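Bifunctional endomannanase/endoglucanase (Caldanaerobius polysaccharolyticus, PDB 3W0K) probably hydrolyses the beta-linked main chains of mannan and cellulose from within, as a beta/alpha-barrel enzyme of glycoside hydrolase family 5. Local coordinates at residues 161-164 and 170-173; 132-137 and 153-158; 29-34 and 291-296; 9-14 and 62-67. All coordinates share one frame; numbering follows the deposited sequence.

Interaction 1 of 4, residues 161-164 and 170-173; sequences AIRK and EIVI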
loop_
_atom_site.group_PDB
_atom_site.type_symbol
_atom_site.label_atom_id
_atom_site.label_comp_id
_atom_site.label_asym_id
_atom_site.label_seq_id
_atom_site.Cartn_x
_atom_site.Cartn_y
_atom_site.Cartn_z
ATOM N N ALA A 161 3.744 -0.897 21.652
ATOM C CA ALA A 161 2.602 -1.674 22.127
ATOM C C ALA A 161 2.566 -3.044 21.448
ATOM O O ALA A 161 2.306 -4.060 22.093
ATOM C CB ALA A 161 1.305 -0.918 21.874
ATOM N N ILE A 162 2.825 -3.068 20.142
ATOM C CA ILE A 162 2.841 -4.323 19.391
ATOM C C ILE A 162 3.995 -5.207 19.876
ATOM O O ILE A 162 3.803 -6.394 20.155
ATOM C CB ILE A 162 3.001 -4.059 17.870
ATOM C CG1 ILE A 162 1.735 -3.402 17.320
ATOM C CG2 ILE A 162 3.309 -5.360 17.118
ATOM C CD1 ILE A 162 1.905 -2.835 15.917
ATOM N N ARG A 163 5.177 -4.612 20.006
ATOM C CA ARG A 163 6.369 -5.340 20.439
ATOM C C ARG A 163 6.315 -5.879 21.862
ATOM O O ARG A 163 6.992 -6.861 22.178
ATOM C CB ARG A 163 7.623 -4.497 20.226
ATOM C CG ARG A 163 7.977 -4.360 18.758
ATOM C CD ARG A 163 9.206 -3.508 18.526
ATOM N NE ARG A 163 9.572 -3.501 17.109
ATOM C CZ ARG A 163 10.353 -2.591 16.534
ATOM N NH1 ARG A 163 10.863 -1.593 17.245
ATOM N NH2 ARG A 163 10.622 -2.680 15.239
ATOM N N LYS A 164 5.534 -5.234 22.725
ATOM C CA LYS A 164 5.398 -5.703 24.102
ATOM C C LYS A 164 4.684 -7.056 24.089
ATOM O O LYS A 164 4.981 -7.939 24.898
ATOM C CB LYS A 164 4.610 -4.693 24.940
ATOM C CG LYS A 164 4.453 -5.094 26.398
ATOM C CD LYS A 164 3.796 -3.994 27.212
ATOM C CE LYS A 164 3.588 -4.433 28.655
ATOM N NZ LYS A 164 2.676 -5.609 28.751
ATOM N N GLU A 170 7.042 -8.167 12.438
ATOM C CA GLU A 170 7.569 -7.180 11.505
ATOM C C GLU A 170 6.521 -6.094 11.310
ATOM O O GLU A 170 5.337 -6.380 11.110
ATOM C CB GLU A 170 7.919 -7.834 10.166
ATOM C CG GLU A 170 8.504 -6.879 9.132
ATOM C CD GLU A 170 8.947 -7.601 7.875
ATOM O OE1 GLU A 170 8.331 -7.386 6.813
ATOM O OE2 GLU A 170 9.907 -8.398 7.955
ATOM N N ILE A 171 6.969 -4.849 11.389
ATOM C CA ILE A 171 6.098 -3.692 11.259
ATOM C C ILE A 171 6.524 -2.825 10.084
ATOM O O ILE A 171 7.713 -2.677 9.802
ATOM C CB ILE A 171 6.102 -2.870 12.573
ATOM C CG1 ILE A 171 5.493 -3.709 13.702
ATOM C CG2 ILE A 171 5.321 -1.571 12.406
ATOM C CD1 ILE A 171 5.735 -3.152 15.091
ATOM N N VAL A 172 5.527 -2.291 9.383
ATOM C CA VAL A 172 5.735 -1.436 8.224
ATOM C C VAL A 172 5.017 -0.116 8.472
ATOM O O VAL A 172 3.928 -0.094 9.050
ATOM C CB VAL A 172 5.126 -2.078 6.946
ATOM C CG1 VAL A 172 5.405 -1.211 5.723
ATOM C CG2 VAL A 172 5.664 -3.488 6.746
ATOM N N ILE A 173 5.655 0.985 8.083
ATOM C CA ILE A 173 5.059 2.311 8.224
ATOM C C ILE A 173 5.101 3.016 6.876
ATOM O O ILE A 173 6.072 2.873 6.127
ATOM C CB ILE A 173 5.757 3.175 9.311
ATOM C CG1 ILE A 173 7.239 3.380 8.998
ATOM C CG2 ILE A 173 5.581 2.536 10.682
ATOM C CD1 ILE A 173 7.910 4.388 9.937
HETATM O O HOH W 1 9.736 -4.404 12.651
#

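Interaction 2 of 4, residues 132-137 and 153-158; sequences FDLVNE and SLIIRT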
loop_
_atom_site.group_PDB
_atom_site.type_symbol
_atom_site.label_atom_id
_atom_site.label_comp_id
_atom_site.label_asym_id
_atom_site.label_seq_id
_atom_site.Cartn_x
_atom_site.Cartn_y
_atom_site.Cartn_z
ATOM N N PHE A 132 2.716 -6.144 9.821
ATOM C CA PHE A 132 1.677 -5.159 10.124
ATOM C C PHE A 132 2.059 -3.787 9.572
ATOM O O PHE A 132 3.074 -3.223 9.976
ATOM C CB PHE A 132 1.507 -5.008 11.646
ATOM C CG PHE A 132 0.937 -6.219 12.347
ATOM C CD1 PHE A 132 0.377 -7.281 11.641
ATOM C CD2 PHE A 132 0.945 -6.274 13.740
ATOM C CE1 PHE A 132 -0.169 -8.377 12.312
ATOM C CE2 PHE A 132 0.401 -7.364 14.419
ATOM C CZ PHE A 132 -0.157 -8.418 13.703
ATOM N N ASP A 133 1.234 -3.256 8.669
ATOM C CA ASP A 133 1.441 -1.934 8.059
ATOM C C ASP A 133 0.468 -1.037 8.831
ATOM O O ASP A 133 -0.729 -1.005 8.549
ATOM C CB ASP A 133 1.087 -2.016 6.570
ATOM C CG ASP A 133 1.371 -0.734 5.812
ATOM O OD1 ASP A 133 1.977 0.211 6.366
ATOM O OD2 ASP A 133 0.980 -0.682 4.630
ATOM N N LEU A 134 1.010 -0.295 9.794
ATOM C CA LEU A 134 0.217 0.518 10.719
ATOM C C LEU A 134 -0.956 1.355 10.231
ATOM O O LEU A 134 -2.084 1.185 10.705
ATOM C CB LEU A 134 1.138 1.338 11.627
ATOM C CG LEU A 134 2.233 0.521 12.326
ATOM C CD1 LEU A 134 2.887 1.381 13.399
ATOM C CD2 LEU A 134 1.657 -0.743 12.967
ATOM N N VAL A 135 -0.703 2.271 9.308
ATOM C CA VAL A 135 -1.778 3.108 8.801
ATOM C C VAL A 135 -1.441 3.564 7.392
ATOM O O VAL A 135 -0.343 4.051 7.122
ATOM C CB VAL A 135 -2.080 4.306 9.761
ATOM C CG1 VAL A 135 -0.821 5.126 10.035
ATOM C CG2 VAL A 135 -3.195 5.178 9.190
ATOM N N ASN A 136 -2.384 3.363 6.481
ATOM C CA ASN A 136 -2.158 3.730 5.097
ATOM C C ASN A 136 -1.993 5.218 4.843
ATOM O O ASN A 136 -2.766 6.035 5.332
ATOM C CB ASN A 136 -3.289 3.211 4.206
ATOM C CG ASN A 136 -3.095 3.599 2.749
ATOM O OD1 ASN A 136 -2.293 2.997 2.045
ATOM N ND2 ASN A 136 -3.801 4.635 2.308
ATOM N N GLU A 137 -0.957 5.541 4.077
ATOM C CA GLU A 137 -0.663 6.898 3.627
ATOM C C GLU A 137 -1.064 8.092 4.505
ATOM O O GLU A 137 -2.062 8.766 4.227
ATOM C CB GLU A 137 -1.270 7.067 2.224
ATOM C CG GLU A 137 -0.755 6.037 1.208
ATOM C CD GLU A 137 -1.586 5.942 -0.068
ATOM O OE1 GLU A 137 -2.778 6.320 -0.065
ATOM O OE2 GLU A 137 -1.044 5.456 -1.087
ATOM N N SER A 153 5.561 10.236 17.378
ATOM C CA SER A 153 5.161 9.829 18.723
ATOM C C SER A 153 4.095 8.737 18.686
ATOM O O SER A 153 4.179 7.763 19.436
ATOM C CB SER A 153 4.666 11.032 19.530
ATOM O OG SER A 153 5.736 11.915 19.827
ATOM N N LEU A 154 3.121 8.876 17.788
ATOM C CA LEU A 154 2.063 7.879 17.663
ATOM C C LEU A 154 2.610 6.562 17.120
ATOM O O LEU A 154 2.244 5.492 17.597
ATOM C CB LEU A 154 0.925 8.382 16.769
ATOM C CG LEU A 154 -0.249 7.406 16.600
ATOM C CD1 LEU A 154 -0.865 7.051 17.952
ATOM C CD2 LEU A 154 -1.291 8.019 15.671
ATOM N N ILE A 155 3.471 6.644 16.108
ATOM C CA ILE A 155 4.069 5.447 15.526
ATOM C C ILE A 155 4.892 4.706 16.582
ATOM O O ILE A 155 4.768 3.493 16.731
ATOM C CB ILE A 155 4.956 5.800 14.309
ATOM C CG1 ILE A 155 4.093 6.365 13.175
ATOM C CG2 ILE A 155 5.739 4.578 13.835
ATOM C CD1 ILE A 155 3.057 5.390 12.622
ATOM N N ILE A 156 5.690 5.450 17.344
ATOM C CA ILE A 156 6.519 4.857 18.392
ATOM C C ILE A 156 5.656 4.193 19.466
ATOM O O ILE A 156 5.950 3.076 19.903
ATOM C CB ILE A 156 7.471 5.913 19.003
ATOM C CG1 ILE A 156 8.533 6.303 17.968
ATOM C CG2 ILE A 156 8.145 5.367 20.260
ATOM C CD1 ILE A 156 9.347 7.524 18.349
ATOM N N ARG A 157 4.560 4.847 19.848
ATOM C CA ARG A 157 3.660 4.285 20.848
ATOM C C ARG A 157 3.063 2.968 20.345
ATOM O O ARG A 157 3.012 1.981 21.074
ATOM C CB ARG A 157 2.522 5.260 21.174
ATOM C CG ARG A 157 1.534 4.680 22.172
ATOM C CD ARG A 157 0.288 5.523 22.364
ATOM N NE ARG A 157 -0.664 4.799 23.201
ATOM C CZ ARG A 157 -1.950 5.106 23.339
ATOM N NH1 ARG A 157 -2.471 6.147 22.696
ATOM N NH2 ARG A 157 -2.728 4.337 24.091
ATOM N N THR A 158 2.627 2.964 19.089
ATOM C CA THR A 158 2.016 1.785 18.484
ATOM C C THR A 158 3.011 0.638 18.325
ATOM O O THR A 158 2.692 -0.511 18.641
ATOM C CB THR A 158 1.379 2.142 17.126
ATOM O OG1 THR A 158 0.491 3.254 17.303
ATOM C CG2 THR A 158 0.577 0.966 16.584
#

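Interaction 3 of 4, residues 29-34 and 291-296; sequences DFLAET and WNFKGP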
loop_
_atom_site.group_PDB
_atom_site.type_symbol
_atom_site.label_atom_id
_atom_site.label_comp_id
_atom_site.label_asym_id
_atom_site.label_seq_id
_atom_site.Cartn_x
_atom_site.Cartn_y
_atom_site.Cartn_z
ATOM N N ASP A 29 -3.221 -18.333 -6.539
ATOM C CA ASP A 29 -2.555 -19.411 -7.273
ATOM C C ASP A 29 -1.733 -18.804 -8.409
ATOM O O ASP A 29 -0.624 -19.255 -8.691
ATOM C CB ASP A 29 -3.573 -20.401 -7.856
ATOM C CG ASP A 29 -4.097 -21.397 -6.829
ATOM O OD1 ASP A 29 -3.471 -21.572 -5.760
ATOM O OD2 ASP A 29 -5.136 -22.027 -7.112
ATOM N N PHE A 30 -2.272 -17.772 -9.055
ATOM C CA PHE A 30 -1.550 -17.113 -10.139
ATOM C C PHE A 30 -0.265 -16.485 -9.603
ATOM O O PHE A 30 0.799 -16.637 -10.201
ATOM C CB PHE A 30 -2.418 -16.045 -10.818
ATOM C CG PHE A 30 -1.738 -15.356 -11.970
ATOM C CD1 PHE A 30 -1.962 -15.777 -13.279
ATOM C CD2 PHE A 30 -0.863 -14.294 -11.750
ATOM C CE1 PHE A 30 -1.325 -15.153 -14.346
ATOM C CE2 PHE A 30 -0.217 -13.660 -12.812
ATOM C CZ PHE A 30 -0.450 -14.091 -14.115
ATOM N N LEU A 31 -0.364 -15.778 -8.479
ATOM C CA LEU A 31 0.810 -15.154 -7.881
ATOM C C LEU A 31 1.893 -16.198 -7.624
ATOM O O LEU A 31 3.044 -16.023 -8.024
ATOM C CB LEU A 31 0.452 -14.455 -6.567
ATOM C CG LEU A 31 0.086 -12.971 -6.629
ATOM C CD1 LEU A 31 -1.188 -12.762 -7.431
ATOM C CD2 LEU A 31 -0.090 -12.452 -5.209
ATOM N N ALA A 32 1.499 -17.300 -6.990
ATOM C CA ALA A 32 2.422 -18.380 -6.665
ATOM C C ALA A 32 3.039 -18.998 -7.915
ATOM O O ALA A 32 4.246 -19.244 -7.962
ATOM C CB ALA A 32 1.708 -19.452 -5.843
ATOM N N GLU A 33 2.212 -19.221 -8.933
ATOM C CA GLU A 33 2.682 -19.824 -10.177
ATOM C C GLU A 33 3.587 -18.925 -11.014
ATOM O O GLU A 33 4.314 -19.409 -11.882
ATOM C CB GLU A 33 1.495 -20.314 -11.005
ATOM C CG GLU A 33 0.764 -21.485 -10.356
ATOM C CD GLU A 33 -0.479 -21.919 -11.109
ATOM O OE1 GLU A 33 -0.759 -21.374 -12.197
ATOM O OE2 GLU A 33 -1.179 -22.820 -10.607
ATOM N N THR A 34 3.556 -17.622 -10.749
ATOM C CA THR A 34 4.395 -16.688 -11.493
ATOM C C THR A 34 5.523 -16.075 -10.662
ATOM O O THR A 34 6.149 -15.098 -11.073
ATOM C CB THR A 34 3.562 -15.581 -12.182
ATOM O OG1 THR A 34 2.746 -14.914 -11.215
ATOM C CG2 THR A 34 2.673 -16.178 -13.270
ATOM N N TRP A 291 -1.011 -1.913 -7.103
ATOM C CA TRP A 291 -2.270 -1.629 -6.413
ATOM C C TRP A 291 -3.396 -2.634 -6.673
ATOM O O TRP A 291 -4.133 -2.982 -5.754
ATOM C CB TRP A 291 -2.739 -0.194 -6.675
ATOM C CG TRP A 291 -4.060 0.112 -6.025
ATOM C CD1 TRP A 291 -5.194 0.543 -6.646
ATOM C CD2 TRP A 291 -4.396 -0.045 -4.638
ATOM N NE1 TRP A 291 -6.221 0.657 -5.736
ATOM C CE2 TRP A 291 -5.757 0.301 -4.498
ATOM C CE3 TRP A 291 -3.681 -0.451 -3.502
ATOM C CZ2 TRP A 291 -6.420 0.253 -3.265
ATOM C CZ3 TRP A 291 -4.341 -0.499 -2.274
ATOM C CH2 TRP A 291 -5.697 -0.149 -2.169
ATOM N N ASN A 292 -3.551 -3.079 -7.917
ATOM C CA ASN A 292 -4.589 -4.066 -8.236
ATOM C C ASN A 292 -3.975 -5.265 -8.947
ATOM O O ASN A 292 -2.881 -5.172 -9.517
ATOM C CB ASN A 292 -5.640 -3.509 -9.214
ATOM C CG ASN A 292 -6.534 -2.442 -8.621
ATOM O OD1 ASN A 292 -7.040 -1.593 -9.351
ATOM N ND2 ASN A 292 -6.794 -2.514 -7.322
ATOM N N PHE A 293 -4.667 -6.399 -8.865
ATOM C CA PHE A 293 -4.284 -7.600 -9.598
ATOM C C PHE A 293 -5.309 -7.494 -10.732
ATOM O O PHE A 293 -4.955 -7.326 -11.897
ATOM C CB PHE A 293 -4.505 -8.871 -8.778
ATOM C CG PHE A 293 -4.309 -10.128 -9.569
ATOM C CD1 PHE A 293 -3.054 -10.459 -10.068
ATOM C CD2 PHE A 293 -5.391 -10.951 -9.870
ATOM C CE1 PHE A 293 -2.878 -11.593 -10.861
ATOM C CE2 PHE A 293 -5.228 -12.087 -10.661
ATOM C CZ PHE A 293 -3.966 -12.406 -11.158
ATOM N N LYS A 294 -6.587 -7.568 -10.365
ATOM C CA LYS A 294 -7.683 -7.378 -11.308
ATOM C C LYS A 294 -8.162 -5.964 -10.998
ATOM O O LYS A 294 -8.190 -5.560 -9.832
ATOM C CB LYS A 294 -8.817 -8.380 -11.067
ATOM C CG LYS A 294 -8.570 -9.740 -11.688
ATOM C CD LYS A 294 -9.696 -10.708 -11.379
ATOM C CE LYS A 294 -9.676 -11.129 -9.924
ATOM N NZ LYS A 294 -10.757 -12.110 -9.636
ATOM N N GLY A 295 -8.477 -5.194 -12.033
ATOM C CA GLY A 295 -8.927 -3.829 -11.820
ATOM C C GLY A 295 -8.132 -2.835 -12.646
ATOM O O GLY A 295 -7.157 -3.211 -13.294
ATOM N N PRO A 296 -8.505 -1.544 -12.612
ATOM C CA PRO A 296 -7.836 -0.473 -13.363
ATOM C C PRO A 296 -6.325 -0.375 -13.168
ATOM O O PRO A 296 -5.599 -0.087 -14.120
ATOM C CB PRO A 296 -8.553 0.782 -12.871
ATOM C CG PRO A 296 -9.930 0.283 -12.580
ATOM C CD PRO A 296 -9.652 -1.010 -11.857
#

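Interaction 4 of 4, residues 9-14 and 62-67; sequences QWMYVW and FEYIDL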
loop_
_atom_site.group_PDB
_atom_site.type_symbol
_atom_site.label_atom_id
_atom_site.label_comp_id
_atom_site.label_asym_id
_atom_site.label_seq_id
_atom_site.Cartn_x
_atom_site.Cartn_y
_atom_site.Cartn_z
ATOM N N GLN A 9 -8.217 -5.973 -2.480
ATOM C CA GLN A 9 -9.249 -5.181 -1.830
ATOM C C GLN A 9 -10.429 -5.961 -1.234
ATOM O O GLN A 9 -11.544 -5.437 -1.139
ATOM C CB GLN A 9 -9.740 -4.125 -2.833
ATOM C CG GLN A 9 -8.695 -3.040 -3.199
ATOM C CD GLN A 9 -7.525 -3.538 -4.055
ATOM O OE1 GLN A 9 -6.370 -3.165 -3.826
ATOM N NE2 GLN A 9 -7.824 -4.350 -5.058
ATOM N N TRP A 10 -10.154 -7.170 -0.752
ATOM C CA TRP A 10 -11.182 -8.043 -0.178
ATOM C C TRP A 10 -11.957 -7.468 1.010
ATOM O O TRP A 10 -13.125 -7.798 1.201
ATOM C CB TRP A 10 -10.571 -9.391 0.209
ATOM C CG TRP A 10 -9.806 -10.055 -0.904
ATOM C CD1 TRP A 10 -10.059 -9.971 -2.244
ATOM C CD2 TRP A 10 -8.663 -10.903 -0.764
ATOM N NE1 TRP A 10 -9.142 -10.717 -2.947
ATOM C CE2 TRP A 10 -8.274 -11.300 -2.062
ATOM C CE3 TRP A 10 -7.929 -11.369 0.336
ATOM C CZ2 TRP A 10 -7.181 -12.142 -2.293
ATOM C CZ3 TRP A 10 -6.840 -12.207 0.106
ATOM C CH2 TRP A 10 -6.478 -12.583 -1.199
ATOM N N MET A 11 -11.311 -6.612 1.800
ATOM C CA MET A 11 -11.949 -5.995 2.969
ATOM C C MET A 11 -11.537 -4.521 2.991
ATOM O O MET A 11 -11.364 -3.908 4.048
ATOM C CB MET A 11 -11.483 -6.705 4.250
ATOM C CG MET A 11 -12.301 -6.374 5.491
ATOM S SD MET A 11 -11.650 -7.086 7.028
ATOM C CE MET A 11 -11.742 -8.767 6.647
ATOM N N TYR A 12 -11.473 -3.951 1.795
ATOM C CA TYR A 12 -11.039 -2.577 1.568
ATOM C C TYR A 12 -11.955 -1.435 2.016
ATOM O O TYR A 12 -11.500 -0.505 2.683
ATOM C CB TYR A 12 -10.693 -2.438 0.083
ATOM C CG TYR A 12 -10.137 -1.105 -0.336
ATOM C CD1 TYR A 12 -9.081 -0.515 0.355
ATOM C CD2 TYR A 12 -10.653 -0.441 -1.446
ATOM C CE1 TYR A 12 -8.556 0.699 -0.048
ATOM C CE2 TYR A 12 -10.132 0.777 -1.861
ATOM C CZ TYR A 12 -9.083 1.343 -1.156
ATOM O OH TYR A 12 -8.574 2.556 -1.552
ATOM N N VAL A 13 -13.222 -1.478 1.617
ATOM C CA VAL A 13 -14.169 -0.425 1.982
ATOM C C VAL A 13 -15.483 -1.018 2.475
ATOM O O VAL A 13 -16.112 -1.824 1.788
ATOM C CB VAL A 13 -14.453 0.528 0.787
ATOM C CG1 VAL A 13 -15.533 1.538 1.156
ATOM C CG2 VAL A 13 -13.184 1.269 0.387
ATOM N N TRP A 14 -15.879 -0.621 3.679
ATOM C CA TRP A 14 -17.113 -1.107 4.272
ATOM C C TRP A 14 -18.313 -0.268 3.860
ATOM O O TRP A 14 -18.197 0.928 3.596
ATOM C CB TRP A 14 -17.001 -1.122 5.804
ATOM C CG TRP A 14 -18.298 -1.442 6.513
ATOM C CD1 TRP A 14 -18.797 -2.681 6.797
ATOM C CD2 TRP A 14 -19.263 -0.500 7.005
ATOM N NE1 TRP A 14 -20.011 -2.570 7.431
ATOM C CE2 TRP A 14 -20.321 -1.243 7.571
ATOM C CE3 TRP A 14 -19.336 0.900 7.017
ATOM C CZ2 TRP A 14 -21.442 -0.631 8.147
ATOM C CZ3 TRP A 14 -20.453 1.509 7.589
ATOM C CH2 TRP A 14 -21.489 0.739 8.144
ATOM N N PHE A 62 -12.710 -11.115 12.329
ATOM C CA PHE A 62 -11.285 -11.423 12.195
ATOM C C PHE A 62 -11.044 -12.803 11.580
ATOM O O PHE A 62 -9.929 -13.115 11.159
ATOM C CB PHE A 62 -10.569 -11.327 13.546
ATOM C CG PHE A 62 -10.566 -9.947 14.150
ATOM C CD1 PHE A 62 -10.280 -9.780 15.501
ATOM C CD2 PHE A 62 -10.842 -8.817 13.380
ATOM C CE1 PHE A 62 -10.266 -8.511 16.080
ATOM C CE2 PHE A 62 -10.831 -7.544 13.953
ATOM C CZ PHE A 62 -10.543 -7.394 15.302
ATOM N N GLU A 63 -12.082 -13.636 11.544
ATOM C CA GLU A 63 -11.952 -14.958 10.944
ATOM C C GLU A 63 -11.633 -14.835 9.458
ATOM O O GLU A 63 -11.034 -15.735 8.871
ATOM C CB GLU A 63 -13.208 -15.792 11.182
ATOM C CG GLU A 63 -13.352 -16.204 12.638
ATOM C CD GLU A 63 -14.601 -17.017 12.923
ATOM O OE1 GLU A 63 -14.908 -17.206 14.120
ATOM O OE2 GLU A 63 -15.271 -17.472 11.970
ATOM N N TYR A 64 -12.025 -13.712 8.856
ATOM C CA TYR A 64 -11.726 -13.466 7.449
ATOM C C TYR A 64 -10.235 -13.207 7.304
ATOM O O TYR A 64 -9.604 -13.693 6.370
ATOM C CB TYR A 64 -12.504 -12.267 6.917
ATOM C CG TYR A 64 -13.893 -12.608 6.445
ATOM C CD1 TYR A 64 -14.106 -13.107 5.156
ATOM C CD2 TYR A 64 -14.996 -12.421 7.272
ATOM C CE1 TYR A 64 -15.386 -13.404 4.704
ATOM C CE2 TYR A 64 -16.283 -12.714 6.826
ATOM C CZ TYR A 64 -16.469 -13.204 5.545
ATOM O OH TYR A 64 -17.739 -13.484 5.098
ATOM N N ILE A 65 -9.674 -12.441 8.238
ATOM C CA ILE A 65 -8.248 -12.138 8.212
ATOM C C ILE A 65 -7.459 -13.428 8.442
ATOM O O ILE A 65 -6.445 -13.657 7.787
ATOM C CB ILE A 65 -7.880 -11.042 9.241
ATOM C CG1 ILE A 65 -8.666 -9.764 8.924
ATOM C CG2 ILE A 65 -6.380 -10.751 9.194
ATOM C CD1 ILE A 65 -8.490 -8.648 9.931
ATOM N N ASP A 66 -7.969 -14.297 9.318
ATOM C CA ASP A 66 -7.326 -15.590 9.586
ATOM C C ASP A 66 -7.274 -16.388 8.284
ATOM O O ASP A 66 -6.266 -17.024 7.971
ATOM C CB ASP A 66 -8.138 -16.426 10.583
ATOM C CG ASP A 66 -8.172 -15.841 11.978
ATOM O OD1 ASP A 66 -7.459 -14.860 12.262
ATOM O OD2 ASP A 66 -8.924 -16.394 12.805
ATOM N N LEU A 67 -8.382 -16.354 7.545
ATOM C CA LEU A 67 -8.504 -17.076 6.283
ATOM C C LEU A 67 -7.552 -16.536 5.222
ATOM O O LEU A 67 -6.926 -17.309 4.495
ATOM C CB LEU A 67 -9.952 -17.035 5.785
ATOM C CG LEU A 67 -10.284 -17.875 4.549
ATOM C CD1 LEU A 67 -9.843 -19.318 4.746
ATOM C CD2 LEU A 67 -11.781 -17.798 4.281
#

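Interaction 1 of 4, residues 161-164 and 170-173
I162 and I171 form a buried apolar contact between helix 148-165 and strand 170-174, inside a beta-alpha-beta unit of the barrel. The helix packs here against the strand that follows it. The two isoleucines reach toward each other tip to tip. CD1 of I171 is the atom that does the touching. I171 CD1 sits 3.9 Å from I162 CG2 and 3.9 Å from I162 CD1, so it lies against both branches. In I171, CG1 stands beside the backbone N and anti to the carbonyl carbon (chi1 -65°). That torsion and the extended chi2 carry CD1 out to the helix. L134 lies against both isoleucines, and W115 and A119 of helix 105-121 pack on I162.

The end of R163 comes near the same methyl. R163 NE is 4.3 Å from I171 CD1, an oblique approach to the guanidinium. A water in the guanidinium plane, at its edge, accepts from R163 NH2 at 3.2 Å and from I171 N at 3.1 Å. NH1 bonds to the backbone O of L189. The direct contact between I162 and I171 is thus apolar. Beside it, one water takes up two N-H groups and so links the arginine to the strand backbone.

Interaction 2 of 4, residues 132-137 and 153-158
L154 O is gripped twice by T158, whose methyl branch packs on L134 across the contact. T158 OG1 donates to L154 O at 2.9 Å, and T158 N does so at 3.0 Å. The two donors come from opposite faces of the carbonyl plane. The contact belongs to the beta-alpha-beta unit of the barrel: helix 148-165 lies over the turn that leaves strand 130-133.

The threonine torsion separates its two jobs. OG1 stands beside the backbone N (chi1 -53°) and bonds back along the helix. CG2 is anti to that N and points to L134. T158 CG2 meets this leucine tip to tip, 4.0 Å from L134 CD1 and 4.1 Å from L134 CD2. A serine here would lack CG2 and would probably leave a gap beside both methyls of L134. I155 comes in at a slant to L134 and touches L134 CD1 with its own CD1, at 4.1 Å. F111 and V112 of helix 105-121 also pack on T158.

Past L134 the chain reaches the mouth of the barrel. N136 and E137 are consistent with the Asn-Glu signature of family 5. A Tris molecule, probably from the crystallisation liquor, hydrogen-bonds to E137. N136 ND2 donates to E137 OE1 at 3.1 Å, meeting it from above the carboxylate plane.

Interaction 3 of 4, residues 29-34 and 291-296
F30 meets F293 along one side, from CB outward. F30 CB lies 4.0 Å from F293 CZ. F30 CG is closer, 3.8 Å from F293 CZ. F30 CD2 makes the closest approach, 3.5 Å from F293 CE1, and lies at the edge of the F293 ring, near its plane. F30 CE2 follows at 3.9 Å from F293 CE1. The two ring planes are inclined at 56°, and their centroids are 5.3 Å apart. CG of F30 is anti to the backbone N (chi1 -178°), which swings the ring off the helix toward F293.

This contact ties helix 25-33 to the loop after strand 287-290, the last strand of the closed beta/alpha barrel. F6 of the first strand and F315 also meet the F293 ring edge-to-face. L31 slides past F293 in the opposite direction, and L31 CD1 lies 4.0 Å from F293 CD1.

An alanine in place of F30 would probably open a gap beside CE1 and CZ of F293. One face of the F30 ring carries T34 CG2, offset toward the rim. T34 OG1 donates to F30 O at 2.8 Å, from above the carbonyl plane, just where the helix ends.

Interaction 4 of 4, residues 9-14 and 62-67
M11, Y64 and I65 make this contact, and M11 gives up more surface than either partner. Its methyl, CE, does the touching. M11 CE sits 3.6 Å from Y64 CB and 4.0 Å from I65 CG1. The methionine is extended at its first two torsions, with CG anti to the backbone N (chi1 -167°). It bends only at the third (chi3 -61°). That bend turns CE toward the helix.

M11 crosses Y64 obliquely. The methyl lies against the root of the tyrosine, and Y64 CG is already 4.4 Å from M11 CE. CG of Y64 stands beside the backbone N (chi1 -85°), and the ring leads away from the loop. P20 packs on the Y64 side chain.

The contact joins two parts of the beta/alpha barrel. M11 is in the loop that follows the first strand, 4-7. Y64 and I65 are on helix 62-74, which comes after the second strand, 38-44. V43 of that second strand and F47 also pack on M11, and the backbone of M11 bonds to that of D44.

I65 meets M11 at about a right angle. Its contact is through CG1, part way along the side chain. I65 also packs on F118 of helix 105-121 and on Y122.

How the interactions relate
From the N terminus, interaction 4 closes first, joining the loop after strand 4-7 to helix 62-74. Segment 29-34 lies inside that loop, but its partner, 291-296, follows the last barrel strand, 287-290. Interactions 3 and 4 therefore cross, and W291 meets the ring of Y12 edge-to-face. The long loop of interaction 3 encloses interactions 2 and 1, which follow in series. Both use helix 148-165, which connects the neighbouring parallel strands 130-133 and 170-174. They also meet through backbone bonds between these strands, such as V172 N to F132 O. Interactions 2 and 3 lie on opposite sides of the chain's centre, about 27 Å apart between centres.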